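Local coordinates for hypothetical protein (Exiguobacterium sibiricum, PDB 2HKV) that is a putative DinB-family protein that binds a metal ion, modelled as nickel, in a helical bundle, its biochemical activity not being shown by the structure alone, at the interface of chains A and B. Coordinates in Å, arbitrary orientation; residue numbers count along the deposited sequence, not the author numbering. Chains: chain A/B, Hypothetical protein.

The interface of chains A and B. Residues chain A 36-37, 134, 138; chain B 36-37, 134, 138.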
ATOM      1  N   PRO A  36      -4.465  15.403  12.057  1.00 41.57           N
ATOM      2  CA  PRO A  36      -3.035  15.654  12.180  1.00 41.05           C
ATOM      3  C   PRO A  36      -2.415  16.284  10.923  1.00 39.01           C
ATOM      4  O   PRO A  36      -1.382  16.901  11.029  1.00 43.09           O
ATOM      5  CB  PRO A  36      -2.441  14.244  12.412  1.00 43.94           C
ATOM      6  CG  PRO A  36      -3.585  13.370  12.798  1.00 40.09           C
ATOM      7  CD  PRO A  36      -4.788  13.968  12.134  1.00 40.52           C
ATOM      8  N   ILE A  37      -2.997  16.069   9.748  1.00 40.03           N
ATOM      9  CA  ILE A  37      -2.541  16.724   8.520  1.00 44.93           C
ATOM     10  C   ILE A  37      -3.625  17.694   8.039  1.00 47.90           C
ATOM     11  O   ILE A  37      -4.630  17.276   7.468  1.00 44.83           O
ATOM     12  CB  ILE A  37      -2.251  15.695   7.399  1.00 43.47           C
ATOM     13  CG1 ILE A  37      -1.377  14.558   7.934  1.00 41.38           C
ATOM     14  CG2 ILE A  37      -1.611  16.368   6.196  1.00 45.55           C
ATOM     15  CD1 ILE A  37      -0.744  13.715   6.850  1.00 42.92           C
ATOM     16  N   ASP A 134       0.652   6.875  10.160  1.00 34.91           N
ATOM     17  CA  ASP A 134       1.292   8.201  10.233  1.00 34.69           C
ATOM     18  C   ASP A 134       0.504   9.138  11.163  1.00 37.44           C
ATOM     19  O   ASP A 134       1.102   9.872  11.937  1.00 32.86           O
ATOM     20  CB  ASP A 134       1.391   8.867   8.877  1.00 37.99           C
ATOM     21  CG  ASP A 134       2.403   8.220   7.966  1.00 46.54           C
ATOM     22  OD1 ASP A 134       3.261   7.433   8.457  1.00 45.76           O
ATOM     23  OD2 ASP A 134       2.336   8.543   6.732  1.00 43.27           O
ATOM     24  N   LEU A 138       1.982  10.723  14.441  1.00 31.24           N
ATOM     25  CA  LEU A 138       1.896  12.194  14.610  1.00 30.61           C
ATOM     26  C   LEU A 138       1.283  12.577  15.967  1.00 31.06           C
ATOM     27  O   LEU A 138       1.641  13.587  16.563  1.00 31.73           O
ATOM     28  CB  LEU A 138       1.050  12.823  13.519  1.00 33.15           C
ATOM     29  CG  LEU A 138       1.777  13.063  12.174  1.00 33.48           C
ATOM     30  CD1 LEU A 138       0.805  13.359  11.022  1.00 36.00           C
ATOM     31  CD2 LEU A 138       2.744  14.154  12.295  1.00 31.94           C
TER
ATOM     32  N   PRO B  36       9.059  15.377   9.167  1.00 41.57           N
ATOM     33  CA  PRO B  36       7.739  15.859   9.549  1.00 41.05           C
ATOM     34  C   PRO B  36       7.090  15.037  10.673  1.00 39.01           C
ATOM     35  O   PRO B  36       6.226  15.547  11.345  1.00 43.09           O
ATOM     36  CB  PRO B  36       6.914  15.718   8.248  1.00 43.94           C
ATOM     37  CG  PRO B  36       7.903  15.553   7.145  1.00 40.09           C
ATOM     38  CD  PRO B  36       9.098  14.903   7.773  1.00 40.52           C
ATOM     39  N   ILE B  37       7.452  13.767  10.825  1.00 40.03           N
ATOM     40  CA  ILE B  37       6.970  12.947  11.939  1.00 44.93           C
ATOM     41  C   ILE B  37       8.150  12.613  12.859  1.00 47.90           C
ATOM     42  O   ILE B  37       8.963  11.747  12.544  1.00 44.83           O
ATOM     43  CB  ILE B  37       6.330  11.627  11.441  1.00 43.47           C
ATOM     44  CG1 ILE B  37       5.329  11.913  10.318  1.00 41.38           C
ATOM     45  CG2 ILE B  37       5.678  10.873  12.587  1.00 45.55           C
ATOM     46  CD1 ILE B  37       4.398  10.758  10.024  1.00 42.92           C
ATOM     47  N   ASP B 134       2.134  11.791   2.710  1.00 34.91           N
ATOM     48  CA  ASP B 134       1.788  12.430   3.992  1.00 34.69           C
ATOM     49  C   ASP B 134       2.867  13.443   4.408  1.00 37.44           C
ATOM     50  O   ASP B 134       2.540  14.522   4.883  1.00 32.86           O
ATOM     51  CB  ASP B 134       1.638  11.425   5.114  1.00 37.99           C
ATOM     52  CG  ASP B 134       0.403  10.571   4.991  1.00 46.54           C
ATOM     53  OD1 ASP B 134      -0.520  10.930   4.204  1.00 45.76           O
ATOM     54  OD2 ASP B 134       0.362   9.529   5.729  1.00 43.27           O
ATOM     55  N   LEU B 138       2.199  17.288   4.873  1.00 31.24           N
ATOM     56  CA  LEU B 138       2.599  17.919   6.154  1.00 30.61           C
ATOM     57  C   LEU B 138       3.457  19.176   5.926  1.00 31.06           C
ATOM     58  O   LEU B 138       3.393  20.135   6.688  1.00 31.73           O
ATOM     59  CB  LEU B 138       3.396  16.958   7.015  1.00 33.15           C
ATOM     60  CG  LEU B 138       2.553  15.945   7.827  1.00 33.48           C
ATOM     61  CD1 LEU B 138       3.397  14.789   8.386  1.00 36.00           C
ATOM     62  CD2 LEU B 138       1.849  16.615   8.920  1.00 31.94           C
TER
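A:Leu138 and B:Leu138 reach toward each other tip to tip, CD1 of one 4.0 Å from CD1 of the other, close to the two-fold axis that relates the chains. Each sits at the C-terminal end of helix 114-138, and each fits beside an isoleucine of the opposing loop. The other methyl of A:Leu138, CD2, lies 4.0 Å from CG1 of B:Ile37, with the two side chains at about a right angle. CG1 of B:Ile37 stands anti to its carbonyl carbon (chi1 -49°), and the extended chain beyond it carries CD1 past the leucine to the preceding helical turn. There CD1 rests 3.7 Å from CB of A:Asp134, again crosswise, and also touches the carboxylate carbon. The same arrangement, with chains exchanged, places A:Ile37 against B:Leu138 and B:Asp134. The leucines, the isoleucines and the CB and CG atoms of the aspartates form the compact part of the patch.

At one border the packing gives way to polar groups: the OD2 carboxylate oxygens of A:Asp134 and B:Asp134 are modelled 2.4 Å apart, and the two carboxylate planes lie 75° apart. So short a distance between two acceptor oxygens is doubtful, and neither a bond type nor a stabilising role can be read from it. The opposite margin is looser. A:Pro36 loses only 8 Å² to the partner, meeting it through its carbonyl O, 3.9 Å from CD2 of B:Leu138, rather than through its ring. By contrast, 52 Å² of A:Leu138 is hidden. Shortening A:Leu138 to an alanine would probably open a gap between the chains, depriving B:Leu138 of its methyl partner and B:Ile37 of a flank for CG1. As one part of a two-fold symmetric interface, this helix-end and loop patch joins the two copies in the deposited assembly and may contribute to a homodimer in solution.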